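Local coordinates for 4-amino-4-deoxy-L-arabinose transferase or related glycosyltransferases of PMT family (Cupriavidus metallidurans, PDB 5EZM), which probably transfers 4-amino-4-deoxy-L-arabinose from a polyprenyl-phosphate carrier to lipid A, as a zinc-containing membrane glycosyltransferase of the GT-C fold, at residues I78-L83 / Q487-T492; A137-G142 / G434-V439; M162-V167 / G200-T205; A300-K305 / V362-L367; M481-V486 / H499-V504. All blocks are in the same frame, centred on the assembly; numbering follows the deposited sequence.

Interaction 1. Residues I78-L83 / Q487-T492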
# COMPACT_ATOMS: atom_id res chain seq x y z
N ILE A 78 0.85 -9.07 18.00
CA ILE A 78 -0.06 -8.86 16.89
C ILE A 78 -0.96 -10.08 16.73
O ILE A 78 -0.50 -11.23 16.80
CB ILE A 78 0.73 -8.58 15.60
CG1 ILE A 78 1.59 -7.33 15.76
CG2 ILE A 78 -0.21 -8.41 14.41
CD1 ILE A 78 2.54 -7.10 14.60
N ARG A 79 -2.25 -9.84 16.51
CA ARG A 79 -3.22 -10.92 16.34
C ARG A 79 -4.13 -10.63 15.16
O ARG A 79 -4.50 -9.48 14.91
CB ARG A 79 -4.05 -11.13 17.61
CG ARG A 79 -3.26 -11.76 18.74
CD ARG A 79 -4.16 -12.20 19.88
NE ARG A 79 -3.38 -12.78 20.97
CZ ARG A 79 -3.11 -14.07 21.09
NH1 ARG A 79 -3.58 -14.93 20.19
NH2 ARG A 79 -2.39 -14.51 22.11
N TYR A 80 -4.48 -11.69 14.43
CA TYR A 80 -5.39 -11.62 13.29
C TYR A 80 -6.47 -12.67 13.52
O TYR A 80 -6.18 -13.88 13.50
CB TYR A 80 -4.65 -11.85 11.97
CG TYR A 80 -5.46 -11.60 10.72
CD1 TYR A 80 -6.49 -10.66 10.71
CD2 TYR A 80 -5.21 -12.30 9.55
CE1 TYR A 80 -7.24 -10.43 9.56
CE2 TYR A 80 -5.96 -12.08 8.40
CZ TYR A 80 -6.97 -11.14 8.41
OH TYR A 80 -7.72 -10.92 7.27
N ASN A 81 -7.70 -12.22 13.74
CA ASN A 81 -8.81 -13.09 14.12
C ASN A 81 -8.47 -13.88 15.38
O ASN A 81 -8.60 -15.11 15.43
CB ASN A 81 -9.21 -14.00 12.96
CG ASN A 81 -9.71 -13.22 11.76
OD1 ASN A 81 -10.88 -12.84 11.69
ND2 ASN A 81 -8.82 -12.95 10.81
N ALA A 82 -8.00 -13.15 16.39
CA ALA A 82 -7.70 -13.68 17.72
C ALA A 82 -6.49 -14.60 17.71
O ALA A 82 -6.09 -15.12 18.75
CB ALA A 82 -8.92 -14.42 18.30
N LEU A 83 -5.86 -14.78 16.54
CA LEU A 83 -4.73 -15.68 16.41
C LEU A 83 -3.45 -14.89 16.15
O LEU A 83 -3.45 -13.87 15.46
CB LEU A 83 -4.95 -16.68 15.27
CG LEU A 83 -6.16 -17.59 15.41
CD1 LEU A 83 -6.30 -18.43 14.16
CD2 LEU A 83 -6.02 -18.47 16.64
N GLN A 487 -12.60 -23.44 6.43
CA GLN A 487 -11.59 -23.46 5.37
C GLN A 487 -11.70 -22.22 4.48
O GLN A 487 -11.60 -22.29 3.25
CB GLN A 487 -11.67 -24.74 4.55
CG GLN A 487 -11.24 -25.98 5.31
CD GLN A 487 -11.20 -27.22 4.45
OE1 GLN A 487 -11.94 -27.33 3.46
NE2 GLN A 487 -10.34 -28.16 4.81
N MET A 488 -11.91 -21.07 5.11
CA MET A 488 -12.04 -19.81 4.39
C MET A 488 -11.58 -18.69 5.31
O MET A 488 -12.17 -18.47 6.37
CB MET A 488 -13.48 -19.56 3.93
CG MET A 488 -13.78 -18.11 3.57
SD MET A 488 -15.30 -17.89 2.64
CE MET A 488 -14.77 -18.33 0.98
N LEU A 489 -10.52 -17.99 4.90
CA LEU A 489 -10.01 -16.84 5.64
C LEU A 489 -10.61 -15.60 5.00
O LEU A 489 -10.02 -14.99 4.11
CB LEU A 489 -8.49 -16.81 5.64
CG LEU A 489 -7.84 -15.65 6.40
CD1 LEU A 489 -8.44 -15.51 7.79
CD2 LEU A 489 -6.33 -15.83 6.48
N ASP A 490 -11.81 -15.24 5.44
CA ASP A 490 -12.45 -14.03 4.95
C ASP A 490 -11.73 -12.81 5.52
O ASP A 490 -11.64 -12.65 6.74
CB ASP A 490 -13.93 -14.01 5.33
CG ASP A 490 -14.75 -13.12 4.43
OD1 ASP A 490 -15.88 -13.52 4.09
OD2 ASP A 490 -14.27 -12.03 4.05
N HIS A 491 -11.21 -11.96 4.65
CA HIS A 491 -10.38 -10.85 5.09
C HIS A 491 -11.16 -9.56 5.33
O HIS A 491 -10.62 -8.65 5.97
CB HIS A 491 -9.28 -10.58 4.07
CG HIS A 491 -8.25 -11.67 3.98
ND1 HIS A 491 -7.26 -11.83 4.92
CD2 HIS A 491 -8.06 -12.64 3.06
CE1 HIS A 491 -6.50 -12.86 4.59
NE2 HIS A 491 -6.96 -13.36 3.46
N THR A 492 -12.39 -9.45 4.85
CA THR A 492 -13.14 -8.21 4.96
C THR A 492 -14.40 -8.32 5.80
O THR A 492 -14.75 -7.38 6.51
CB THR A 492 -13.51 -7.69 3.57
OG1 THR A 492 -14.26 -8.69 2.87
CG2 THR A 492 -12.26 -7.35 2.78
O HOH W 1 -10.12 -11.24 8.73
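The firm part of this contact is a single polar junction between Tyr80 and His491. Tyr80 has its CG anti to the backbone N (chi1 -172°), so the ring reaches out of its tight turn with the hydroxyl foremost. Tyr80 OH and His491 ND1 are hydrogen-bonded at 2.6 Å, and ND1 lies at the edge of the tyrosine ring, in its plane. The two rings are nearly coplanar, their planes 15° apart, and meet rim to rim without stacking. His491 is further framed by its own loop, Leu489 O lying 3.2 Å above one face of the imidazole. Elsewhere the packing is loose: Leu489 CD2 approaches Tyr80 CE2 only to 4.2 Å, and Leu489 CD1 stands 4.0 Å from Asn81 ND2. A water bridges the two segments on this side. It accepts from Asn81 ND2, donates to Asp490 O at 2.9 Å, and makes a weak bond with Tyr80 OH. The polar ends beyond are tied to other partners, Asn81 OD1 to Leu501 N and Asp490 OD1 to Arg565, while Asp490 OD2 caps the turn ahead by accepting from Thr492 N. Tyr80 to Leu83 form a type I' turn, closing a beta hairpin with a two-residue loop. The arrangement is consistent with the junction between the membrane part and the C-terminal domain of ArnT, with the zinc ion about 10 Å from the Leu489 side chain.

Interaction 2. Residues A137-G142 / G434-V439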
# COMPACT_ATOMS: atom_id res chain seq x y z
N ALA A 137 12.53 22.70 -9.62
CA ALA A 137 12.68 21.25 -9.70
C ALA A 137 11.89 20.56 -8.60
O ALA A 137 11.31 19.49 -8.82
CB ALA A 137 14.16 20.88 -9.61
N ALA A 138 11.85 21.15 -7.40
CA ALA A 138 11.07 20.57 -6.31
C ALA A 138 9.59 20.54 -6.66
O ALA A 138 8.90 19.54 -6.40
CB ALA A 138 11.30 21.35 -5.02
N ALA A 139 9.08 21.62 -7.24
CA ALA A 139 7.69 21.63 -7.70
C ALA A 139 7.46 20.51 -8.71
O ALA A 139 6.47 19.77 -8.61
CB ALA A 139 7.34 22.99 -8.31
N PHE A 140 8.38 20.35 -9.66
CA PHE A 140 8.23 19.25 -10.61
C PHE A 140 8.26 17.90 -9.91
O PHE A 140 7.62 16.95 -10.38
CB PHE A 140 9.32 19.34 -11.68
CG PHE A 140 9.08 20.42 -12.69
CD1 PHE A 140 7.92 20.43 -13.45
CD2 PHE A 140 10.00 21.43 -12.88
CE1 PHE A 140 7.69 21.42 -14.38
CE2 PHE A 140 9.78 22.43 -13.81
CZ PHE A 140 8.62 22.42 -14.56
N THR A 141 8.98 17.78 -8.79
CA THR A 141 9.01 16.51 -8.07
C THR A 141 7.66 16.25 -7.39
O THR A 141 7.14 15.12 -7.45
CB THR A 141 10.14 16.52 -7.04
OG1 THR A 141 11.38 16.24 -7.70
CG2 THR A 141 9.91 15.48 -5.96
N GLY A 142 7.09 17.27 -6.75
CA GLY A 142 5.77 17.10 -6.17
C GLY A 142 4.72 16.73 -7.20
O GLY A 142 3.92 15.81 -7.00
N GLY A 434 4.17 28.89 -19.94
CA GLY A 434 5.34 28.28 -19.32
C GLY A 434 5.23 26.78 -19.18
O GLY A 434 4.13 26.22 -19.27
N VAL A 435 6.36 26.12 -18.95
CA VAL A 435 6.35 24.66 -18.81
C VAL A 435 5.74 24.26 -17.48
O VAL A 435 4.94 23.32 -17.41
CB VAL A 435 7.77 24.10 -18.99
CG1 VAL A 435 7.81 22.64 -18.59
CG2 VAL A 435 8.23 24.27 -20.42
N LEU A 436 6.10 24.96 -16.40
CA LEU A 436 5.63 24.58 -15.07
C LEU A 436 4.11 24.60 -14.93
O LEU A 436 3.55 23.62 -14.40
CB LEU A 436 6.30 25.46 -14.01
CG LEU A 436 5.84 25.25 -12.57
CD1 LEU A 436 5.94 23.78 -12.17
CD2 LEU A 436 6.66 26.11 -11.62
N PRO A 437 3.38 25.64 -15.35
CA PRO A 437 1.91 25.57 -15.24
C PRO A 437 1.31 24.44 -16.07
O PRO A 437 0.39 23.76 -15.61
CB PRO A 437 1.45 26.95 -15.73
CG PRO A 437 2.57 27.44 -16.58
CD PRO A 437 3.81 26.94 -15.92
N SER A 438 1.82 24.23 -17.29
CA SER A 438 1.33 23.14 -18.12
C SER A 438 1.53 21.79 -17.44
O SER A 438 0.62 20.95 -17.41
CB SER A 438 2.04 23.17 -19.48
OG SER A 438 1.48 22.22 -20.38
N VAL A 439 2.72 21.57 -16.87
CA VAL A 439 3.00 20.31 -16.18
C VAL A 439 2.12 20.17 -14.94
O VAL A 439 1.69 19.07 -14.59
CB VAL A 439 4.50 20.21 -15.84
CG1 VAL A 439 4.79 18.94 -15.06
CG2 VAL A 439 5.33 20.24 -17.10
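Helix segments 137-142 and 435-439 run nearly parallel, their directions 13° apart, with axes 10.6 Å from each other at closest approach. That wide spacing is bridged chiefly by one aromatic side chain. Phe140 has CG beside the backbone N (chi1 -75°), which swings the ring across to the neighbouring helix. There Leu436 takes one face: its CD1 sits 4.0 Å from the ring centroid, 25° off the normal, a CH-pi contact. Leu436 reaches this place with CG anti to the backbone N, and the same methyl also brushes Ala139 CB at 4.2 Å. Val439, one turn further on, meets the rim instead; its CB lies in the ring plane, 3.7 Å from Phe140 CE1. Val435 CG1 adds a looser touch on Phe140 CZ at 4.1 Å. No hydrogen bond crosses the contact. Leu364 and Asp365 of helix 352-365 also pack on Phe140, so the ring is shared among three helices, while Ala138 and Pro437 each touch a bound lipid. Apolar interlocking of this kind, with a phenyl ring spanning two near-parallel helices, is helix-helix packing within the transmembrane bundle of a GT-C glycosyltransferase.

Interaction 3. Residues M162-V167 / G200-T205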
# COMPACT_ATOMS: atom_id res chain seq x y z
N MET A 162 3.07 0.99 1.03
CA MET A 162 3.13 2.44 0.94
C MET A 162 3.67 3.06 2.22
O MET A 162 4.39 4.07 2.17
CB MET A 162 1.75 3.01 0.60
CG MET A 162 1.66 4.54 0.68
SD MET A 162 2.94 5.45 -0.23
CE MET A 162 2.69 4.83 -1.89
N THR A 163 3.35 2.48 3.38
CA THR A 163 3.96 2.95 4.62
C THR A 163 5.48 2.79 4.57
O THR A 163 6.23 3.74 4.84
CB THR A 163 3.38 2.18 5.81
OG1 THR A 163 1.97 2.00 5.63
CG2 THR A 163 3.62 2.94 7.10
N LEU A 164 5.94 1.59 4.20
CA LEU A 164 7.37 1.37 4.03
C LEU A 164 7.95 2.30 2.97
O LEU A 164 9.10 2.75 3.11
CB LEU A 164 7.63 -0.09 3.65
CG LEU A 164 9.10 -0.47 3.48
CD1 LEU A 164 9.84 -0.30 4.80
CD2 LEU A 164 9.23 -1.89 2.96
N ALA A 165 7.18 2.62 1.93
CA ALA A 165 7.68 3.51 0.89
C ALA A 165 7.85 4.93 1.41
O ALA A 165 8.79 5.63 1.01
CB ALA A 165 6.73 3.49 -0.31
N GLY A 166 6.96 5.37 2.29
CA GLY A 166 7.08 6.71 2.83
C GLY A 166 8.22 6.84 3.82
O GLY A 166 8.99 7.81 3.78
N VAL A 167 8.37 5.85 4.71
CA VAL A 167 9.46 5.94 5.67
C VAL A 167 10.81 5.76 4.98
O VAL A 167 11.80 6.43 5.33
CB VAL A 167 9.26 4.93 6.82
CG1 VAL A 167 8.03 5.29 7.62
CG2 VAL A 167 9.13 3.52 6.27
N GLY A 200 15.04 2.80 11.24
CA GLY A 200 14.46 2.06 12.34
C GLY A 200 12.96 1.89 12.20
O GLY A 200 12.43 0.79 12.35
N VAL A 201 12.26 2.99 11.89
CA VAL A 201 10.81 2.90 11.67
C VAL A 201 10.51 1.92 10.54
O VAL A 201 9.55 1.14 10.62
CB VAL A 201 10.24 4.30 11.38
CG1 VAL A 201 8.74 4.21 11.13
CG2 VAL A 201 10.54 5.26 12.53
N ALA A 202 11.32 1.94 9.48
CA ALA A 202 11.10 1.03 8.37
C ALA A 202 11.25 -0.42 8.80
O ALA A 202 10.47 -1.29 8.39
CB ALA A 202 12.07 1.35 7.22
N ILE A 203 12.25 -0.71 9.64
CA ILE A 203 12.41 -2.06 10.17
C ILE A 203 11.18 -2.45 10.99
O ILE A 203 10.68 -3.57 10.89
CB ILE A 203 13.71 -2.18 10.99
CG1 ILE A 203 14.92 -1.94 10.09
CG2 ILE A 203 13.79 -3.54 11.66
CD1 ILE A 203 16.25 -2.03 10.82
N LEU A 204 10.67 -1.51 11.80
CA LEU A 204 9.43 -1.75 12.53
C LEU A 204 8.21 -1.76 11.62
O LEU A 204 7.10 -2.00 12.12
CB LEU A 204 9.25 -0.69 13.62
CG LEU A 204 10.19 -0.81 14.82
CD1 LEU A 204 9.96 0.34 15.79
CD2 LEU A 204 10.00 -2.14 15.51
N THR A 205 8.37 -1.50 10.33
CA THR A 205 7.26 -1.55 9.38
C THR A 205 7.22 -2.85 8.59
O THR A 205 6.16 -3.45 8.45
CB THR A 205 7.34 -0.35 8.42
OG1 THR A 205 7.11 0.86 9.16
CG2 THR A 205 6.31 -0.48 7.32
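Apolar packing carries the contact; no hydrogen bond crosses it. Val167, on segment 162-167, spreads its two methyls over neighbouring residues of segment 200-205: CG1 meets Val201 CG1 at 3.7 Å, the two side chains crossing at about a right angle, while CG2 lies 3.8 Å from Ala202 CB. Leu164, with CG anti to the backbone N (chi1 -178°), brings CD1 onto the same Ala202 CB from about one turn earlier in the helix, at 3.7 Å, so the small alanine is held between two branched side chains. Thr205 turns its methyl to the partner helix, CG2 lying 3.9 Å from Leu164 CB and 4.2 Å from Thr163 CB. The segments run antiparallel at 169° with axes 9.1 Å apart, and belong to helices 160-178 and 185-206, consecutive in the chain, which form a helical hairpin inside the transmembrane part of the GT-C fold. A bound lipid touches Val167 and Val201. Hydrogen bonding stays within each helix or goes to third parties. Thr205 OG1, beside its backbone N (chi1 -67°), donates back one turn to Val201 O at 2.9 Å from above the carbonyl plane, which leaves the methyl facing Leu164. An alanine in place of Thr205 removes the hydroxyl and the methyl, and would probably leave the packing beside Leu164 and Thr163 looser. Outside the pair, Thr163 OG1 is hydrogen-bonded to His92 ND1 of helix 91-103.

Interaction 4. Residues A300-K305 / V362-L367. With MPG ([(Z)-octadec-9-enyl] (2R)-2,3-bis(oxidanyl)propanoate), chain O; MPG ([(Z)-octadec-9-enyl] (2R)-2,3-bis(oxidanyl)propanoate), chain E.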
# COMPACT_ATOMS: atom_id res chain seq x y z
N ALA A 300 6.49 8.24 -18.47
CA ALA A 300 7.24 7.22 -19.21
C ALA A 300 8.01 7.84 -20.37
O ALA A 300 9.15 7.44 -20.65
CB ALA A 300 6.28 6.14 -19.72
N GLY A 301 7.43 8.84 -21.03
CA GLY A 301 8.09 9.50 -22.14
C GLY A 301 9.41 10.17 -21.79
O GLY A 301 10.23 10.39 -22.68
N ILE A 302 9.63 10.48 -20.51
CA ILE A 302 10.89 11.08 -20.09
C ILE A 302 11.77 10.09 -19.34
O ILE A 302 12.75 10.49 -18.71
CB ILE A 302 10.68 12.35 -19.25
CG1 ILE A 302 10.04 12.03 -17.90
CG2 ILE A 302 9.85 13.38 -20.02
CD1 ILE A 302 10.08 13.17 -16.92
N PHE A 303 11.44 8.79 -19.38
CA PHE A 303 12.31 7.80 -18.75
C PHE A 303 13.76 7.88 -19.22
O PHE A 303 14.66 7.78 -18.37
CB PHE A 303 11.74 6.39 -18.96
CG PHE A 303 11.11 5.81 -17.72
CD1 PHE A 303 11.83 5.72 -16.54
CD2 PHE A 303 9.81 5.35 -17.74
CE1 PHE A 303 11.26 5.19 -15.40
CE2 PHE A 303 9.23 4.81 -16.60
CZ PHE A 303 9.95 4.73 -15.43
N PRO A 304 14.07 8.07 -20.52
CA PRO A 304 15.47 8.34 -20.88
C PRO A 304 16.04 9.57 -20.19
O PRO A 304 17.16 9.53 -19.68
CB PRO A 304 15.41 8.50 -22.40
CG PRO A 304 14.23 7.71 -22.81
CD PRO A 304 13.23 7.90 -21.72
N LYS A 305 15.27 10.66 -20.16
CA LYS A 305 15.73 11.89 -19.53
C LYS A 305 15.91 11.75 -18.03
O LYS A 305 16.48 12.65 -17.40
CB LYS A 305 14.76 13.03 -19.85
CG LYS A 305 14.94 13.58 -21.26
CD LYS A 305 13.72 14.34 -21.76
CE LYS A 305 13.96 14.87 -23.17
NZ LYS A 305 12.73 15.43 -23.79
N VAL A 362 14.08 16.87 -11.82
CA VAL A 362 15.16 17.56 -12.51
C VAL A 362 14.98 17.45 -14.02
O VAL A 362 15.24 18.41 -14.75
CB VAL A 362 16.54 17.04 -12.04
CG1 VAL A 362 16.62 17.05 -10.53
CG2 VAL A 362 16.83 15.65 -12.57
N ALA A 363 14.47 16.31 -14.51
CA ALA A 363 14.31 16.16 -15.95
C ALA A 363 13.33 17.19 -16.48
O ALA A 363 13.65 17.97 -17.38
CB ALA A 363 13.86 14.74 -16.28
N LEU A 364 12.12 17.22 -15.90
CA LEU A 364 11.15 18.25 -16.27
C LEU A 364 11.73 19.64 -16.11
O LEU A 364 11.37 20.56 -16.85
CB LEU A 364 9.89 18.10 -15.42
CG LEU A 364 9.18 16.74 -15.49
CD1 LEU A 364 8.08 16.62 -14.43
CD2 LEU A 364 8.61 16.50 -16.88
N ASP A 365 12.67 19.82 -15.17
CA ASP A 365 13.23 21.14 -14.94
C ASP A 365 14.07 21.63 -16.11
O ASP A 365 14.23 22.84 -16.28
CB ASP A 365 14.07 21.15 -13.66
CG ASP A 365 14.48 22.54 -13.24
OD1 ASP A 365 13.73 23.49 -13.54
OD2 ASP A 365 15.55 22.68 -12.62
N ARG A 366 14.58 20.72 -16.94
CA ARG A 366 15.42 21.10 -18.07
C ARG A 366 14.65 21.14 -19.38
O ARG A 366 15.24 21.45 -20.42
CB ARG A 366 16.60 20.13 -18.19
CG ARG A 366 17.47 20.07 -16.95
CD ARG A 366 18.52 18.97 -17.06
NE ARG A 366 19.38 18.92 -15.88
CZ ARG A 366 20.28 17.97 -15.66
NH1 ARG A 366 20.45 16.98 -16.54
NH2 ARG A 366 21.02 18.00 -14.56
N LEU A 367 13.35 20.86 -19.36
CA LEU A 367 12.57 20.79 -20.59
C LEU A 367 12.19 22.18 -21.09
O LEU A 367 11.77 23.05 -20.32
CB LEU A 367 11.31 19.96 -20.37
CG LEU A 367 11.51 18.49 -20.02
CD1 LEU A 367 10.17 17.78 -19.89
CD2 LEU A 367 12.39 17.81 -21.06
C2 MPG O . 10.31 3.95 -21.85
C3 MPG O . 10.01 4.57 -23.21
C4 MPG O . 10.45 6.02 -23.29
C5 MPG O . 10.26 6.64 -24.68
C6 MPG O . 11.04 7.95 -24.85
C7 MPG O . 11.14 8.39 -26.33
C8 MPG O . 12.27 9.41 -26.57
C1 MPG O . 9.97 2.46 -21.79
C2 MPG E . 13.64 1.71 -13.81
C3 MPG E . 13.43 1.03 -15.16
C4 MPG E . 12.63 1.90 -16.12
C5 MPG E . 12.21 1.15 -17.40
C6 MPG E . 11.64 2.10 -18.46
C1 MPG E . 14.43 0.84 -12.83
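The phenyl ring of Phe303 is a lipid-facing surface. One face carries the hydrocarbon tail of MPG chain E, whose C6 stands 3.7 Å above the plane, offset toward the rim, with C4 of the same tail 3.6 Å from Phe303 CE1. A second lipid, MPG chain O, approaches the ring obliquely through its C2 and runs along the neighbouring residues: its C4 lies 3.7 Å from Pro304 CD, and its C6 comes near the carbonyl of Gly301. Ala300, Gly301, Phe303 and Pro304 meet these two lipids; Ile302 and Lys305 are directed to segment 362-367. Residues 300-301 are 3-10 in form and lead toward helix 303-310. The partner segment belongs to helix 352-365 and the residues that follow, so two membrane-span ends of the GT-C bundle are joined. In Ile302, CG1 lies between the backbone N and the carbonyl carbon (chi1 68°), which sends CD1 across at about a right angle to the side chain of Leu364, 3.6 Å from its CD2. Ala363 CB meets Ile302 CD1 and also rests 3.5 Å from the carbonyl O of Lys305. Lys305 extends beyond CG and runs obliquely past Leu367, whose CD2 packs on the methylenes, 3.8 Å from Lys305 CD; Lys305 NZ lies 3.6 Å from the same CD2. No hydrogen bond links the segments. Behind them, Leu364 leans on Phe140 of helix 135-147, and Asp365 makes a salt bridge with Arg136.

Interaction 5. Residues M481-V486 / H499-V504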
# COMPACT_ATOMS: atom_id res chain seq x y z
N MET A 481 -21.02 -15.23 20.32
CA MET A 481 -21.26 -16.32 19.38
C MET A 481 -20.02 -16.58 18.53
O MET A 481 -19.37 -15.63 18.09
CB MET A 481 -22.44 -16.00 18.47
CG MET A 481 -23.76 -16.55 18.93
SD MET A 481 -25.02 -16.21 17.69
CE MET A 481 -24.28 -16.98 16.26
N PRO A 482 -19.68 -17.84 18.28
CA PRO A 482 -18.61 -18.12 17.32
C PRO A 482 -19.06 -17.83 15.90
O PRO A 482 -20.24 -17.98 15.54
CB PRO A 482 -18.34 -19.62 17.51
CG PRO A 482 -19.00 -19.98 18.80
CD PRO A 482 -20.16 -19.05 18.95
N LEU A 483 -18.11 -17.41 15.08
CA LEU A 483 -18.31 -17.27 13.64
C LEU A 483 -17.21 -18.10 12.98
O LEU A 483 -16.10 -17.61 12.72
CB LEU A 483 -18.27 -15.81 13.20
CG LEU A 483 -18.40 -15.57 11.69
CD1 LEU A 483 -19.74 -16.08 11.17
CD2 LEU A 483 -18.20 -14.10 11.35
N TYR A 484 -17.51 -19.37 12.73
CA TYR A 484 -16.51 -20.28 12.19
C TYR A 484 -16.15 -19.93 10.76
O TYR A 484 -17.02 -19.63 9.94
CB TYR A 484 -17.02 -21.72 12.25
CG TYR A 484 -17.31 -22.23 13.64
CD1 TYR A 484 -16.28 -22.59 14.50
CD2 TYR A 484 -18.61 -22.36 14.09
CE1 TYR A 484 -16.54 -23.06 15.77
CE2 TYR A 484 -18.88 -22.83 15.36
CZ TYR A 484 -17.85 -23.18 16.19
OH TYR A 484 -18.11 -23.65 17.46
N GLY A 485 -14.86 -19.96 10.46
CA GLY A 485 -14.40 -19.85 9.09
C GLY A 485 -14.04 -21.22 8.56
O GLY A 485 -12.94 -21.72 8.80
N VAL A 486 -14.98 -21.84 7.84
CA VAL A 486 -14.81 -23.22 7.40
C VAL A 486 -13.90 -23.27 6.18
O VAL A 486 -14.36 -23.14 5.04
CB VAL A 486 -16.18 -23.87 7.10
CG1 VAL A 486 -16.02 -25.36 6.88
CG2 VAL A 486 -17.16 -23.57 8.22
N HIS A 499 -16.21 -8.61 14.48
CA HIS A 499 -16.31 -9.94 15.07
C HIS A 499 -15.29 -10.89 14.44
O HIS A 499 -15.31 -11.09 13.22
CB HIS A 499 -17.72 -10.48 14.90
CG HIS A 499 -18.02 -11.70 15.72
ND1 HIS A 499 -17.45 -12.92 15.46
CD2 HIS A 499 -18.83 -11.88 16.79
CE1 HIS A 499 -17.89 -13.81 16.34
NE2 HIS A 499 -18.74 -13.20 17.15
N PRO A 500 -14.39 -11.48 15.22
CA PRO A 500 -13.34 -12.32 14.65
C PRO A 500 -13.87 -13.68 14.20
O PRO A 500 -14.88 -14.18 14.70
CB PRO A 500 -12.34 -12.49 15.80
CG PRO A 500 -12.76 -11.49 16.84
CD PRO A 500 -14.23 -11.31 16.67
N LEU A 501 -13.15 -14.27 13.25
CA LEU A 501 -13.45 -15.62 12.81
C LEU A 501 -12.79 -16.64 13.72
O LEU A 501 -11.67 -16.43 14.20
CB LEU A 501 -12.95 -15.84 11.38
CG LEU A 501 -13.66 -15.15 10.21
CD1 LEU A 501 -12.93 -15.46 8.92
CD2 LEU A 501 -15.10 -15.60 10.14
N MET A 502 -13.48 -17.75 13.96
CA MET A 502 -12.87 -18.92 14.59
C MET A 502 -12.48 -19.88 13.47
O MET A 502 -13.34 -20.53 12.88
CB MET A 502 -13.80 -19.58 15.59
CG MET A 502 -13.20 -20.85 16.19
SD MET A 502 -14.04 -21.38 17.68
CE MET A 502 -13.79 -19.93 18.71
N MET A 503 -11.18 -19.95 13.18
CA MET A 503 -10.71 -20.68 12.02
C MET A 503 -10.98 -22.17 12.16
O MET A 503 -10.73 -22.77 13.21
CB MET A 503 -9.22 -20.43 11.80
CG MET A 503 -8.90 -19.00 11.38
SD MET A 503 -9.86 -18.50 9.93
CE MET A 503 -9.26 -19.65 8.69
N VAL A 504 -11.49 -22.77 11.08
CA VAL A 504 -11.82 -24.19 11.02
C VAL A 504 -11.03 -24.80 9.87
O VAL A 504 -11.15 -24.35 8.73
CB VAL A 504 -13.32 -24.43 10.84
CG1 VAL A 504 -13.60 -25.90 10.60
CG2 VAL A 504 -14.09 -23.92 12.05
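Two apolar clusters flank the paired strands. On one face Tyr484 and Met502 lie side by side, pointing the same way, with Met502 SD 3.6 Å from Tyr484 CE1, an oblique Met-aromatic contact; Val504 CG2 presses on Tyr484 CD1 at 3.5 Å. Phe528 of helix 525-534 meets the tyrosine ring edge-to-face. The second cluster is Leu483 against Leu501, their CD2 methyls 3.7 Å apart. Between the clusters the backbones pair in parallel register, Tyr484 with Met502 and Val486 with Val504: Met502 N donates to Leu483 O, Gly485 N to Met502 O at 2.9 Å, and Val504 N to Gly485 O. From strand 483-486 the chain passes through helix 493-497 and comes back as strand 502-504, an outermost strand of the sheet: a beta-alpha-beta crossover. Toward the end where the segments begin, the ring of His499 lies with CE1 3.7 Å from Leu483 CB. Its NE2 makes a weak bond to Met481 O at 2.7 Å, the acceptor in the ring plane, and its ND1 donates to Pro500 O. An alanine in place of His499 removes the ring with both its bonds and its packing on Leu483, and would probably loosen the start of the strand pairing.

Overall arrangement
From the N terminus, segment 78-83 opens interaction 1, whose loop spans nearly the whole membrane bundle and encloses interactions 2, 3 and 4. Residues 137-142 open interaction 2; within it the short hairpin of interaction 3 closes first, then interaction 4, in series, before 434-439 completes the loop. Interaction 5 opens at 481-486, ahead of 487-492, so it crosses interaction 1 and closes last, at 499-504. Interactions 2 and 4 touch through Phe140 and Leu364, uniting one end of the bundle. Interactions 1 and 5 touch through Gln487 and Val504, where the C-terminal domain meets the membrane part; their centres lie 45 to 53 Å from those of interactions 2 and 4.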